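Local atomic coordinates of bacterial bifunctional deaminase-reductase C-terminal domain-containing protein (Corynebacterium diphtheriae, PDB entry 2P4G), a protein that probably acts as an NADP-dependent pyrimidine reductase, reducing 5-amino-6-(5-phosphoribosylamino)uracil in riboflavin biosynthesis. Residues 140-145 against 164-169. Residues are numbered along the deposited sequence; the frame is centred on the assembly and turned at random.
Sequences VITQQP and VEVIVA
V140 to Q143 runs parallel to V166 to A169 with the strand axes 27° apart, and five backbone hydrogen bonds join the two segments: V140 N to E165 O, I167 N to V140 O, T142 N to I167 O, A169 N to T142 O and Q144 N to A169 O. The fourth is short, 2.7 Å from A169 N to T142 O.

On one face I141 and I167 lie side by side and point the same way. I141 is bent at chi2 (-69°), which turns CD1 toward the I167 side chain, 3.5 Å from I167 CD1, tight for two methyl groups. Branched and apolar, both isoleucines suit a face covered by helix 175-184, where I141 packs on I178 and A179 and I167 on A182. A169 follows on this face; its lone methyl, CB, sits 3.3 Å from T142 O, and the small residue packs against I178 of the same helix.

The pairing belongs to a beta-alpha-beta unit: helix 150-162 carries the chain from strand 139-143 to 166-169, the edge strand of the sheet within this chain, in a domain of the RibD C-terminal family.

The other face holds V140, T142, V166 and V168, beta-branched residues well suited to extended backbone. V140 CG2 meets V164 CG1 at 3.5 Å, the two side chains crossing at about a right angle. T142 offers its methyl to the partner strand, CG2 lying 3.6 Å from V166 CG1, while OG1, anti to the backbone N (chi1 -176°), hydrogen-bonds S116 O and W152 NE1; threonine thus serves both apolar and polar neighbours. V166 packs against L156 and L159 of the crossover helix. Where strand 139-143 ends, V168 CG1 rests against the backbone of Q144, 3.3 Å from Q144 N, whose N-H is hydrogen-bonded to A169 O.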
ATOM      1  N   VAL A 140     -12.112   8.158  27.675  1.00 71.08           N
ATOM      2  CA  VAL A 140     -13.004   7.439  26.776  1.00 70.93           C
ATOM      3  C   VAL A 140     -13.934   8.431  26.094  1.00 72.61           C
ATOM      4  O   VAL A 140     -14.529   9.285  26.752  1.00 73.42           O
ATOM      5  CB  VAL A 140     -13.801   6.347  27.502  1.00 70.35           C
ATOM      6  CG1 VAL A 140     -14.809   5.655  26.519  1.00 65.87           C
ATOM      7  CG2 VAL A 140     -12.830   5.351  28.099  1.00 65.46           C
ATOM      8  N   ILE A 141     -14.012   8.335  24.767  1.00 72.86           N
ATOM      9  CA  ILE A 141     -14.888   9.187  23.969  1.00 71.90           C
ATOM     10  C   ILE A 141     -15.913   8.277  23.266  1.00 71.82           C
ATOM     11  O   ILE A 141     -15.555   7.425  22.464  1.00 70.38           O
ATOM     12  CB  ILE A 141     -14.121  10.012  22.892  1.00 71.39           C
ATOM     13  CG1 ILE A 141     -12.931  10.784  23.493  1.00 71.39           C
ATOM     14  CG2 ILE A 141     -15.096  10.936  22.124  1.00 64.47           C
ATOM     15  CD1 ILE A 141     -13.285  11.909  24.389  1.00 71.46           C
ATOM     16  N   THR A 142     -17.183   8.483  23.579  1.00 72.62           N
ATOM     17  CA  THR A 142     -18.264   7.713  23.018  1.00 72.42           C
ATOM     18  C   THR A 142     -19.363   8.653  22.493  1.00 73.90           C
ATOM     19  O   THR A 142     -19.172   9.868  22.389  1.00 75.49           O
ATOM     20  CB  THR A 142     -18.798   6.725  24.075  1.00 72.13           C
ATOM     21  OG1 THR A 142     -19.810   5.902  23.490  1.00 68.72           O
ATOM     22  CG2 THR A 142     -19.352   7.453  25.280  1.00 66.45           C
ATOM     23  N   GLN A 143     -20.512   8.091  22.159  1.00 74.26           N
ATOM     24  CA  GLN A 143     -21.603   8.856  21.590  1.00 74.90           C
ATOM     25  C   GLN A 143     -22.906   8.358  22.186  1.00 75.82           C
ATOM     26  O   GLN A 143     -23.036   7.186  22.456  1.00 78.13           O
ATOM     27  CB  GLN A 143     -21.581   8.649  20.077  1.00 74.89           C
ATOM     28  CG  GLN A 143     -22.452   9.586  19.290  1.00 78.59           C
ATOM     29  CD  GLN A 143     -21.976   9.778  17.849  1.00 87.06           C
ATOM     30  OE1 GLN A 143     -21.307   8.915  17.256  1.00 83.53           O
ATOM     31  NE2 GLN A 143     -22.329  10.924  17.279  1.00 95.45           N
ATOM     32  N   GLN A 144     -23.866   9.234  22.422  1.00 78.10           N
ATOM     33  CA  GLN A 144     -25.175   8.777  22.867  1.00 79.53           C
ATOM     34  C   GLN A 144     -25.758   7.958  21.738  1.00 81.37           C
ATOM     35  O   GLN A 144     -25.936   8.488  20.643  1.00 81.22           O
ATOM     36  CB  GLN A 144     -26.098   9.946  23.173  1.00 79.59           C
ATOM     37  CG  GLN A 144     -27.421   9.545  23.819  1.00 81.43           C
ATOM     38  CD  GLN A 144     -27.299   9.293  25.315  1.00 85.01           C
ATOM     39  OE1 GLN A 144     -26.667  10.064  26.042  1.00 87.21           O
ATOM     40  NE2 GLN A 144     -27.917   8.213  25.785  1.00 87.30           N
ATOM     41  N   PRO A 145     -26.039   6.661  21.984  1.00 84.30           N
ATOM     42  CA  PRO A 145     -26.561   5.811  20.914  1.00 85.84           C
ATOM     43  C   PRO A 145     -27.943   6.276  20.457  1.00 84.85           C
ATOM     44  O   PRO A 145     -28.785   6.612  21.292  1.00 83.53           O
ATOM     45  CB  PRO A 145     -26.617   4.419  21.564  1.00 86.60           C
ATOM     46  CG  PRO A 145     -26.753   4.690  23.010  1.00 86.59           C
ATOM     47  CD  PRO A 145     -25.905   5.905  23.242  1.00 84.74           C
ATOM     48  N   VAL A 164     -13.139   6.002  35.439  1.00 75.07           N
ATOM     49  CA  VAL A 164     -12.721   6.435  34.106  1.00 73.06           C
ATOM     50  C   VAL A 164     -13.521   7.634  33.635  1.00 72.44           C
ATOM     51  O   VAL A 164     -14.749   7.654  33.760  1.00 74.69           O
ATOM     52  CB  VAL A 164     -12.836   5.287  33.062  1.00 75.53           C
ATOM     53  CG1 VAL A 164     -12.652   5.818  31.595  1.00 71.34           C
ATOM     54  CG2 VAL A 164     -11.805   4.168  33.402  1.00 70.33           C
ATOM     55  N   GLU A 165     -12.815   8.632  33.099  1.00 69.54           N
ATOM     56  CA  GLU A 165     -13.442   9.797  32.492  1.00 69.44           C
ATOM     57  C   GLU A 165     -14.038   9.475  31.121  1.00 69.98           C
ATOM     58  O   GLU A 165     -13.303   9.068  30.207  1.00 70.15           O
ATOM     59  CB  GLU A 165     -12.394  10.896  32.319  1.00 69.79           C
ATOM     60  CG  GLU A 165     -12.964  12.281  32.077  1.00 66.86           C
ATOM     61  CD  GLU A 165     -11.876  13.319  31.872  1.00 74.00           C
ATOM     62  OE1 GLU A 165     -10.680  13.023  32.164  1.00 75.95           O
ATOM     63  OE2 GLU A 165     -12.222  14.433  31.396  1.00 80.90           O
ATOM     64  N   VAL A 166     -15.349   9.678  30.971  1.00 69.06           N
ATOM     65  CA  VAL A 166     -16.048   9.401  29.708  1.00 68.17           C
ATOM     66  C   VAL A 166     -16.768  10.631  29.169  1.00 67.56           C
ATOM     67  O   VAL A 166     -17.621  11.190  29.845  1.00 68.40           O
ATOM     68  CB  VAL A 166     -17.103   8.291  29.858  1.00 69.37           C
ATOM     69  CG1 VAL A 166     -17.662   7.921  28.478  1.00 68.39           C
ATOM     70  CG2 VAL A 166     -16.528   7.055  30.572  1.00 66.50           C
ATOM     71  N   ILE A 167     -16.415  11.045  27.955  1.00 66.73           N
ATOM     72  CA  ILE A 167     -17.102  12.107  27.284  1.00 67.55           C
ATOM     73  C   ILE A 167     -18.073  11.461  26.312  1.00 69.40           C
ATOM     74  O   ILE A 167     -17.660  10.640  25.476  1.00 68.72           O
ATOM     75  CB  ILE A 167     -16.155  12.984  26.464  1.00 70.00           C
ATOM     76  CG1 ILE A 167     -15.159  13.728  27.363  1.00 74.17           C
ATOM     77  CG2 ILE A 167     -16.964  14.011  25.653  1.00 66.36           C
ATOM     78  CD1 ILE A 167     -14.101  14.499  26.557  1.00 69.18           C
ATOM     79  N   VAL A 168     -19.351  11.825  26.419  1.00 68.78           N
ATOM     80  CA  VAL A 168     -20.382  11.344  25.504  1.00 69.76           C
ATOM     81  C   VAL A 168     -20.661  12.419  24.466  1.00 70.21           C
ATOM     82  O   VAL A 168     -21.226  13.448  24.792  1.00 70.87           O
ATOM     83  CB  VAL A 168     -21.686  11.017  26.265  1.00 69.72           C
ATOM     84  CG1 VAL A 168     -22.762  10.500  25.301  1.00 64.66           C
ATOM     85  CG2 VAL A 168     -21.396  10.018  27.372  1.00 66.57           C
ATOM     86  N   ALA A 169     -20.228  12.197  23.232  1.00 71.60           N
ATOM     87  CA  ALA A 169     -20.582  13.081  22.121  1.00 73.74           C
ATOM     88  C   ALA A 169     -22.076  12.956  21.820  1.00 76.16           C
ATOM     89  O   ALA A 169     -22.653  11.895  22.010  1.00 76.90           O
ATOM     90  CB  ALA A 169     -19.756  12.737  20.874  1.00 72.06           C
TER